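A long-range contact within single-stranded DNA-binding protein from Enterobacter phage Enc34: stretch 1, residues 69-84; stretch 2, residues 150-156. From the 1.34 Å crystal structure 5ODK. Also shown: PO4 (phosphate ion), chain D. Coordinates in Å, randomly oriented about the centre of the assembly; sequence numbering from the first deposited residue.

Stretch 1 (69-84) EQIELTKKNHKTGALK
Stretch 2 (150-156) RPWSQEN

Residues 69-76 form the last turns of a helix that begins earlier in the chain, and residues 150-156 belong to an extended strand. The two axes approach to 7.7 Å, with their N-to-C directions 39° apart (signed crossing angle -39°), so helix and strand run roughly the same way. Helical phi/psi, near -63/-40, hold through Lys76; Asn77, at -103/17, is the first residue to leave them. His78 (-60/147) then opens a type I turn to Gly81, closed by a 3.0 Å hydrogen bond from Gly81 N to His78 O. Gly81 sits at 100/175, where a CB would jam against the preceding carbonyl O. The chain returns extended, and Leu83 N donates to Lys75 O at 3.0 Å, tying the returning segment to the helix end. In register, the CA atoms of Thr74 and Trp152 lie 6.3 Å apart and those of His78 and Ser153 6.0 Å apart.

Strand alternation sorts the side chains: Pro151, Ser153 and Glu155 point toward stretch 1, while Trp152 (chi1 p) and Gln154 (chi1 t) point away. The helix answers with Gln70 and Thr74, one turn apart. Thr74, chi1 m, turns OG1 back to its own helix, donating to Gln70 O at 2.7 Å. This satisfies the hydroxyl's donor beside the apolar Pro151, whose CB lies 3.3 Å from Thr74 OG1. The methyl packs against the strand backbone, with Thr74 CG2 3.7 Å from Trp152 C. Gln70 CB adds a looser contact, 4.4 Å from Pro151 CG.

Beyond the helix, His78 provides the central polar link. With chi1 t and chi2 66°, its ring uses both nitrogens at its edge: ND1 shares a 2.7 Å hydrogen bond with Ser153 OG (Ser153 chi1 p), and NE2 donates to Glu155 OE1 at 2.9 Å. Imidazole suits this place because its two nitrogens can reach alternate residues on one side of a strand. Glu155 spans the distance with chi1 and chi2 both t, and its OE1 also accepts a 2.7 Å hydrogen bond from Thr80 OG1 (chi1 p), so one carboxylate oxygen gathers two donors from the turn. A water extends the network, donating to Thr74 O at 2.8 Å and lying 2.8 Å from Ser153 OG, to which it is also hydrogen-bonded.

Leu83, chi1 t and chi2 p, supplies apolar packing beside these bonds: its CD2 lies 4.0 Å from Ser153 CB and 3.7 Å from Gln154 O, while its CD1 is 3.9 Å from Glu155 CD. Altogether the contact buries 448 Å², summed over both sides.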

# COMPACT_ATOMS: atom_id res chain seq x y z
N GLU A 69 6.07 -12.90 3.34
CA GLU A 69 6.77 -13.25 4.58
C GLU A 69 6.32 -12.39 5.75
O GLU A 69 6.10 -12.85 6.85
CB GLU A 69 8.27 -13.15 4.38
CG GLU A 69 8.79 -14.23 3.43
CD GLU A 69 10.14 -14.00 2.81
OE1 GLU A 69 10.80 -13.00 3.08
OE2 GLU A 69 10.56 -14.88 2.03
N GLN A 70 6.14 -11.11 5.50
CA GLN A 70 5.71 -10.18 6.55
C GLN A 70 4.26 -10.43 6.95
O GLN A 70 3.91 -10.28 8.12
CB GLN A 70 5.91 -8.72 6.14
CG GLN A 70 7.38 -8.42 5.90
CD GLN A 70 8.25 -8.64 7.12
OE1 GLN A 70 7.97 -8.13 8.20
NE2 GLN A 70 9.27 -9.47 6.98
N ILE A 71 3.42 -10.83 5.99
CA ILE A 71 2.07 -11.27 6.32
C ILE A 71 2.07 -12.48 7.28
O ILE A 71 1.32 -12.49 8.25
CB ILE A 71 1.27 -11.55 5.03
CG1 ILE A 71 0.90 -10.23 4.39
CG2 ILE A 71 0.03 -12.41 5.29
CD1 ILE A 71 0.32 -10.39 3.00
N GLU A 72 2.96 -13.46 7.04
CA GLU A 72 3.06 -14.59 7.94
C GLU A 72 3.50 -14.19 9.34
O GLU A 72 2.97 -14.67 10.33
CB GLU A 72 3.96 -15.70 7.35
CG GLU A 72 3.37 -16.30 6.09
CD GLU A 72 1.97 -16.88 6.30
OE1 GLU A 72 1.80 -17.71 7.21
OE2 GLU A 72 1.04 -16.48 5.57
N LEU A 73 4.44 -13.25 9.43
CA LEU A 73 4.92 -12.78 10.72
C LEU A 73 3.77 -12.09 11.47
O LEU A 73 3.62 -12.20 12.70
CB LEU A 73 6.08 -11.82 10.52
CG LEU A 73 6.74 -11.22 11.74
CD1 LEU A 73 7.36 -12.29 12.61
CD2 LEU A 73 7.78 -10.18 11.30
N THR A 74 2.99 -11.33 10.72
CA THR A 74 1.91 -10.56 11.32
C THR A 74 0.83 -11.52 11.87
O THR A 74 0.32 -11.32 12.96
CB THR A 74 1.32 -9.61 10.28
OG1 THR A 74 2.35 -8.76 9.79
CG2 THR A 74 0.22 -8.72 10.87
N LYS A 75 0.53 -12.59 11.13
CA LYS A 75 -0.40 -13.62 11.64
C LYS A 75 0.13 -14.18 12.97
O LYS A 75 -0.62 -14.38 13.91
CB LYS A 75 -0.53 -14.76 10.62
CG LYS A 75 -1.28 -14.43 9.33
CD LYS A 75 -1.23 -15.63 8.40
CE LYS A 75 -1.90 -15.42 7.07
NZ LYS A 75 -1.78 -16.60 6.19
N LYS A 76 1.43 -14.48 12.99
CA LYS A 76 2.05 -15.15 14.13
C LYS A 76 1.94 -14.33 15.42
O LYS A 76 1.81 -14.88 16.52
CB LYS A 76 3.52 -15.45 13.80
CG LYS A 76 4.25 -16.27 14.85
CD LYS A 76 5.66 -16.59 14.38
CE LYS A 76 6.46 -17.33 15.42
NZ LYS A 76 7.73 -17.84 14.84
N ASN A 77 2.00 -13.00 15.25
CA ASN A 77 2.10 -12.09 16.40
C ASN A 77 0.81 -11.39 16.76
O ASN A 77 0.81 -10.41 17.52
CB ASN A 77 3.27 -11.15 16.16
CG ASN A 77 4.61 -11.90 16.28
OD1 ASN A 77 4.82 -12.61 17.24
ND2 ASN A 77 5.45 -11.81 15.27
N HIS A 78 -0.31 -11.91 16.26
CA HIS A 78 -1.60 -11.36 16.61
C HIS A 78 -1.88 -11.40 18.11
O HIS A 78 -1.48 -12.33 18.82
CB HIS A 78 -2.67 -12.05 15.80
CG HIS A 78 -4.05 -11.59 16.11
ND1 HIS A 78 -4.50 -10.32 15.82
CD2 HIS A 78 -5.09 -12.25 16.68
CE1 HIS A 78 -5.77 -10.22 16.20
NE2 HIS A 78 -6.15 -11.37 16.73
N LYS A 79 -2.61 -10.40 18.61
CA LYS A 79 -2.76 -10.26 20.05
C LYS A 79 -3.54 -11.33 20.79
O LYS A 79 -3.42 -11.43 22.02
CB LYS A 79 -3.27 -8.87 20.40
CG LYS A 79 -4.66 -8.59 19.89
CD LYS A 79 -5.07 -7.17 20.28
CE LYS A 79 -6.31 -6.72 19.57
NZ LYS A 79 -6.76 -5.43 20.12
N THR A 80 -4.35 -12.12 20.08
CA THR A 80 -5.01 -13.27 20.73
C THR A 80 -4.30 -14.60 20.48
O THR A 80 -4.85 -15.67 20.81
CB THR A 80 -6.47 -13.39 20.33
OG1 THR A 80 -6.54 -13.77 18.97
CG2 THR A 80 -7.23 -12.08 20.58
N GLY A 81 -3.07 -14.53 19.99
CA GLY A 81 -2.29 -15.69 19.55
C GLY A 81 -2.34 -15.80 18.05
O GLY A 81 -3.04 -15.01 17.36
N ALA A 82 -1.59 -16.73 17.51
CA ALA A 82 -1.50 -16.87 16.06
C ALA A 82 -2.88 -16.89 15.42
O ALA A 82 -3.81 -17.59 15.87
CB ALA A 82 -0.72 -18.12 15.70
N LEU A 83 -3.02 -16.07 14.37
CA LEU A 83 -4.29 -15.86 13.70
C LEU A 83 -4.25 -16.57 12.34
O LEU A 83 -3.28 -16.43 11.59
CB LEU A 83 -4.50 -14.38 13.45
CG LEU A 83 -5.87 -13.93 12.92
CD1 LEU A 83 -6.95 -14.20 13.95
CD2 LEU A 83 -5.83 -12.48 12.58
N LYS A 84 -5.30 -17.31 12.01
CA LYS A 84 -5.43 -17.91 10.69
C LYS A 84 -6.26 -16.96 9.82
O LYS A 84 -7.34 -16.55 10.22
CB LYS A 84 -6.09 -19.28 10.77
CG LYS A 84 -5.39 -20.31 11.66
CD LYS A 84 -6.08 -21.68 11.66
CE LYS A 84 -5.28 -22.72 12.40
NZ LYS A 84 -5.84 -24.08 12.14
N ARG A 150 2.48 -0.88 6.40
CA ARG A 150 2.88 -1.91 7.36
C ARG A 150 1.67 -2.76 7.69
O ARG A 150 0.60 -2.23 7.96
CB ARG A 150 3.47 -1.33 8.64
CG ARG A 150 4.21 -2.42 9.41
CD ARG A 150 5.06 -1.90 10.53
NE ARG A 150 4.24 -1.41 11.64
CZ ARG A 150 4.74 -1.02 12.82
NH1 ARG A 150 6.07 -0.95 13.02
NH2 ARG A 150 3.92 -0.67 13.79
N PRO A 151 1.83 -4.09 7.68
CA PRO A 151 0.67 -4.94 7.99
C PRO A 151 0.22 -4.82 9.45
O PRO A 151 0.99 -4.43 10.35
CB PRO A 151 1.24 -6.35 7.79
CG PRO A 151 2.40 -6.19 6.87
CD PRO A 151 3.03 -4.90 7.35
N TRP A 152 -1.03 -5.18 9.68
CA TRP A 152 -1.59 -5.37 11.02
C TRP A 152 -2.70 -6.41 10.93
O TRP A 152 -3.28 -6.62 9.87
CB TRP A 152 -2.09 -4.05 11.64
CG TRP A 152 -3.17 -3.34 10.95
CD1 TRP A 152 -3.04 -2.49 9.87
CD2 TRP A 152 -4.54 -3.31 11.32
NE1 TRP A 152 -4.25 -1.97 9.53
CE2 TRP A 152 -5.20 -2.42 10.42
CE3 TRP A 152 -5.29 -3.91 12.35
CZ2 TRP A 152 -6.56 -2.13 10.51
CZ3 TRP A 152 -6.66 -3.60 12.45
CH2 TRP A 152 -7.28 -2.73 11.52
N SER A 153 -2.97 -7.04 12.06
CA SER A 153 -3.93 -8.12 12.12
C SER A 153 -5.22 -7.66 12.79
O SER A 153 -5.21 -6.88 13.75
CB SER A 153 -3.33 -9.33 12.83
OG SER A 153 -2.85 -8.97 14.10
N GLN A 154 -6.33 -8.19 12.29
CA GLN A 154 -7.64 -7.86 12.80
C GLN A 154 -8.49 -9.10 13.00
O GLN A 154 -8.54 -9.95 12.13
CB GLN A 154 -8.31 -6.86 11.87
CG GLN A 154 -9.61 -6.26 12.40
CD GLN A 154 -10.13 -5.21 11.45
OE1 GLN A 154 -10.16 -5.45 10.23
NE2 GLN A 154 -10.54 -4.07 12.00
N GLU A 155 -9.17 -9.15 14.13
CA GLU A 155 -10.07 -10.24 14.44
C GLU A 155 -11.27 -9.66 15.17
O GLU A 155 -11.14 -9.16 16.29
CB GLU A 155 -9.35 -11.25 15.31
CG GLU A 155 -10.17 -12.45 15.76
CD GLU A 155 -9.46 -13.33 16.76
OE1 GLU A 155 -8.50 -12.86 17.42
OE2 GLU A 155 -9.86 -14.49 16.90
N ASN A 156 -12.41 -9.66 14.50
CA ASN A 156 -13.65 -9.16 15.09
C ASN A 156 -14.83 -9.87 14.46
O ASN A 156 -14.66 -10.80 13.68
CB ASN A 156 -13.72 -7.62 14.99
CG ASN A 156 -13.74 -7.10 13.55
OD1 ASN A 156 -14.22 -7.77 12.64
ND2 ASN A 156 -13.18 -5.91 13.35
P PO4 D . 0.39 -2.09 14.79
O1 PO4 D . 1.13 -1.23 13.89
O2 PO4 D . 1.20 -2.03 16.09
O3 PO4 D . -1.08 -1.68 15.02
O4 PO4 D . 0.40 -3.56 14.34
O HOH W 1 -0.07 -9.00 14.42